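Local coordinates for protein Alpha/beta hydrolase (Novosphingobium aromaticivorans, PDB 3BWX) that probably acts as a hydrolase of the alpha/beta-hydrolase fold, its substrate unspecified, and binds calcium in the crystal, at residues 47-52 with 58-63. The protein carries 1 engineered substitution. Numbering follows the deposited sequence.
Sequences DLATRL and VLCPEM. With EDO (1,2-ethanediol), chain G; EDO (1,2-ethanediol), chain R.
A49 and V58 meet where helix 46-52 packs on strand 58-61, within the beta-alpha-beta crossover that leads from strand 32-35 in the central sheet of the alpha/beta-hydrolase fold. The two axes run nearly antiparallel at 164°, 9.3 Å apart. V58 suits the seam because both its methyls touch the helix: with CG1 anti to the backbone N (chi1 -173°), that branch touches A49 CB at 4.1 Å, while CG2 lies 3.9 Å from L52 CB. Alanine suits the other side, since its lone methyl lets the helix come close; A49 CB also meets C60 SG at 4.2 Å, a purely apolar touch. Y23 of the adjacent strand 17-23 borders A49, V58 and C60.

Farther along the chain, E62 turns to polar work: OE1 is hydrogen-bonded to H19 ND1 and to the backbone N of D68, so the buried carboxylate ties these two parts of the chain together. With the carboxylate of E62 replaced by the bare methyl of an alanine, H19 ND1 and the D68 amide would probably be left without their partner.

Within the helix, T50 OG1 donates to D47 O at 2.7 Å, sharing that carbonyl with R51 N. D47 OD2 forms a salt bridge with R184 and accepts from O1 of an ethanediol, probably from the crystallisation liquor; the same O1 lies at the guanidinium edge, in its plane, 2.9 Å from R51 NH1.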
ATOM      1  N   ASP A  47      -0.148 -12.722   1.249  1.00  8.15           N
ATOM      2  CA  ASP A  47      -0.976 -13.578   2.134  1.00  9.08           C
ATOM      3  C   ASP A  47      -2.449 -13.116   2.191  1.00 10.16           C
ATOM      4  O   ASP A  47      -3.366 -13.942   2.119  1.00 11.28           O
ATOM      5  CB  ASP A  47      -0.367 -13.694   3.570  1.00  8.22           C
ATOM      6  CG  ASP A  47       0.915 -14.513   3.609  1.00 13.73           C
ATOM      7  OD1 ASP A  47       1.322 -15.038   2.556  1.00 13.86           O
ATOM      8  OD2 ASP A  47       1.509 -14.628   4.707  1.00 14.64           O
ATOM      9  N   LEU A  48      -2.672 -11.799   2.270  1.00  8.87           N
ATOM     10  CA  LEU A  48      -4.060 -11.302   2.300  1.00  8.85           C
ATOM     11  C   LEU A  48      -4.803 -11.711   1.034  1.00 10.31           C
ATOM     12  O   LEU A  48      -5.934 -12.118   1.073  1.00  9.31           O
ATOM     13  CB  LEU A  48      -4.073  -9.784   2.424  1.00  9.84           C
ATOM     14  CG  LEU A  48      -5.459  -9.156   2.465  1.00  8.52           C
ATOM     15  CD1 LEU A  48      -6.211  -9.634   3.680  1.00 12.52           C
ATOM     16  CD2 LEU A  48      -5.339  -7.633   2.414  1.00 10.37           C
ATOM     17  N   ALA A  49      -4.160 -11.541  -0.109  1.00  7.48           N
ATOM     18  CA  ALA A  49      -4.776 -11.875  -1.369  1.00  8.16           C
ATOM     19  C   ALA A  49      -5.181 -13.359  -1.418  1.00  9.32           C
ATOM     20  O   ALA A  49      -6.251 -13.687  -1.932  1.00 12.68           O
ATOM     21  CB  ALA A  49      -3.821 -11.540  -2.532  1.00  9.92           C
ATOM     22  N   THR A  50      -4.333 -14.255  -0.897  1.00 10.03           N
ATOM     23  CA  THR A  50      -4.667 -15.694  -0.894  1.00 10.98           C
ATOM     24  C   THR A  50      -5.838 -15.981   0.037  1.00 10.99           C
ATOM     25  O   THR A  50      -6.591 -16.916  -0.203  1.00 16.36           O
ATOM     26  CB  THR A  50      -3.505 -16.618  -0.463  1.00 14.65           C
ATOM     27  OG1 THR A  50      -3.110 -16.309   0.863  1.00 24.42           O
ATOM     28  CG2 THR A  50      -2.345 -16.461  -1.376  1.00 13.18           C
ATOM     29  N   ARG A  51      -5.967 -15.213   1.115  1.00 10.49           N
ATOM     30  CA  ARG A  51      -7.122 -15.355   2.015  1.00 11.03           C
ATOM     31  C   ARG A  51      -8.420 -14.804   1.408  1.00 10.91           C
ATOM     32  O   ARG A  51      -9.491 -15.251   1.804  1.00 17.31           O
ATOM     33  CB  ARG A  51      -6.820 -14.682   3.361  1.00 12.61           C
ATOM     34  CG  ARG A  51      -5.722 -15.398   4.174  1.00 13.19           C
ATOM     35  CD  ARG A  51      -5.406 -14.658   5.486  1.00 12.88           C
ATOM     36  NE  ARG A  51      -4.516 -15.551   6.231  1.00 17.51           N
ATOM     37  CZ  ARG A  51      -3.267 -15.297   6.555  1.00 14.51           C
ATOM     38  NH1 ARG A  51      -2.738 -14.121   6.325  1.00 13.64           N
ATOM     39  NH2 ARG A  51      -2.564 -16.237   7.176  1.00 19.06           N
ATOM     40  N   LEU A  52      -8.345 -13.829   0.499  1.00  9.51           N
ATOM     41  CA  LEU A  52      -9.530 -13.251  -0.132  1.00  9.90           C
ATOM     42  C   LEU A  52      -9.919 -13.932  -1.421  1.00 10.42           C
ATOM     43  O   LEU A  52     -11.120 -13.913  -1.770  1.00 11.80           O
ATOM     44  CB  LEU A  52      -9.337 -11.753  -0.420  1.00 11.97           C
ATOM     45  CG  LEU A  52      -9.050 -10.859   0.809  1.00  9.56           C
ATOM     46  CD1 LEU A  52      -8.886  -9.449   0.420  1.00 14.76           C
ATOM     47  CD2 LEU A  52     -10.232 -11.052   1.832  1.00 13.73           C
ATOM     48  N   VAL A  58      -8.997 -10.374  -6.913  1.00  7.68           N
ATOM     49  CA  VAL A  58      -8.089  -9.467  -6.235  1.00  7.32           C
ATOM     50  C   VAL A  58      -7.030  -9.022  -7.230  1.00 10.42           C
ATOM     51  O   VAL A  58      -6.443  -9.869  -7.926  1.00 12.60           O
ATOM     52  CB  VAL A  58      -7.380 -10.116  -5.013  1.00  7.90           C
ATOM     53  CG1 VAL A  58      -6.558  -9.057  -4.233  1.00  9.99           C
ATOM     54  CG2 VAL A  58      -8.310 -10.833  -4.026  1.00 10.21           C
ATOM     55  N   LEU A  59      -6.841  -7.707  -7.323  1.00  8.29           N
ATOM     56  CA  LEU A  59      -5.815  -7.097  -8.187  1.00  5.77           C
ATOM     57  C   LEU A  59      -4.787  -6.411  -7.283  1.00  7.31           C
ATOM     58  O   LEU A  59      -5.157  -5.557  -6.437  1.00  9.01           O
ATOM     59  CB  LEU A  59      -6.412  -6.015  -9.086  1.00  9.98           C
ATOM     60  CG  LEU A  59      -7.181  -6.401 -10.341  1.00 18.61           C
ATOM     61  CD1 LEU A  59      -8.539  -6.763  -9.906  1.00 17.28           C
ATOM     62  CD2 LEU A  59      -7.185  -5.264 -11.415  1.00 14.61           C
ATOM     63  N   CYS A  60      -3.498  -6.714  -7.513  1.00  9.34           N
ATOM     64  CA  CYS A  60      -2.387  -6.181  -6.713  1.00  7.67           C
ATOM     65  C   CYS A  60      -1.398  -5.521  -7.637  1.00  8.98           C
ATOM     66  O   CYS A  60      -0.400  -6.128  -8.041  1.00  7.88           O
ATOM     67  CB  CYS A  60      -1.719  -7.262  -5.910  1.00  8.41           C
ATOM     68  SG  CYS A  60      -2.793  -8.076  -4.729  1.00 10.33           S
ATOM     69  N   PRO A  61      -1.666  -4.266  -7.963  1.00  8.27           N
ATOM     70  CA  PRO A  61      -0.757  -3.535  -8.840  1.00  6.61           C
ATOM     71  C   PRO A  61       0.484  -3.007  -8.154  1.00  8.80           C
ATOM     72  O   PRO A  61       0.469  -2.751  -6.995  1.00  8.72           O
ATOM     73  CB  PRO A  61      -1.605  -2.364  -9.333  1.00  6.40           C
ATOM     74  CG  PRO A  61      -2.497  -2.098  -8.141  1.00  9.46           C
ATOM     75  CD  PRO A  61      -2.850  -3.467  -7.643  1.00  8.86           C
ATOM     76  N   GLU A  62       1.534  -2.774  -8.941  1.00  8.49           N
ATOM     77  CA  GLU A  62       2.786  -2.172  -8.501  1.00  6.99           C
ATOM     78  C   GLU A  62       3.011  -0.883  -9.313  1.00  7.59           C
ATOM     79  O   GLU A  62       2.899  -0.901 -10.541  1.00  7.99           O
ATOM     80  CB  GLU A  62       3.944  -3.147  -8.793  1.00 10.88           C
ATOM     81  CG  GLU A  62       3.620  -4.534  -8.293  1.00 14.48           C
ATOM     82  CD  GLU A  62       4.757  -5.480  -8.364  1.00 11.22           C
ATOM     83  OE1 GLU A  62       5.355  -5.717  -9.459  1.00  9.36           O
ATOM     84  OE2 GLU A  62       5.040  -6.009  -7.283  1.00 12.35           O
HETATM   85  N   MSE A  63       3.307   0.214  -8.612  1.00  8.68           N
HETATM   86  CA  MSE A  63       3.508   1.461  -9.309  1.00  7.18           C
HETATM   87  C   MSE A  63       4.809   1.446 -10.116  1.00  7.37           C
HETATM   88  O   MSE A  63       5.717   0.593  -9.890  1.00  8.28           O
HETATM   89  CB  MSE A  63       3.492   2.609  -8.313  1.00 10.71           C
HETATM   90  CG  MSE A  63       2.144   2.753  -7.660  1.00  8.52           C
HETATM   91 SE   MSE A  63       0.525   2.958  -8.792  0.75 10.37          SE
HETATM   92  CE  MSE A  63       0.141   1.055  -9.187  1.00 10.41           C
TER
HETATM   93  C1  EDO G 290       1.013 -14.520   7.992  1.00 17.11           C
HETATM   94  O1  EDO G 290       0.117 -14.399   6.887  1.00 15.08           O
HETATM   95  C2  EDO G 290       0.254 -15.104   9.158  1.00 27.34           C
HETATM   96  O2  EDO G 290      -0.141 -16.444   8.835  1.00 24.94           O
HETATM   97  C1  EDO R 301       6.119  -9.263  -8.287  1.00 29.00           C
HETATM   98  O1  EDO R 301       7.383  -9.905  -8.463  1.00 44.76           O
HETATM   99  C2  EDO R 301       6.204  -8.488  -7.007  1.00 21.41           C
HETATM  100  O2  EDO R 301       7.196  -7.513  -7.233  1.00 35.83           O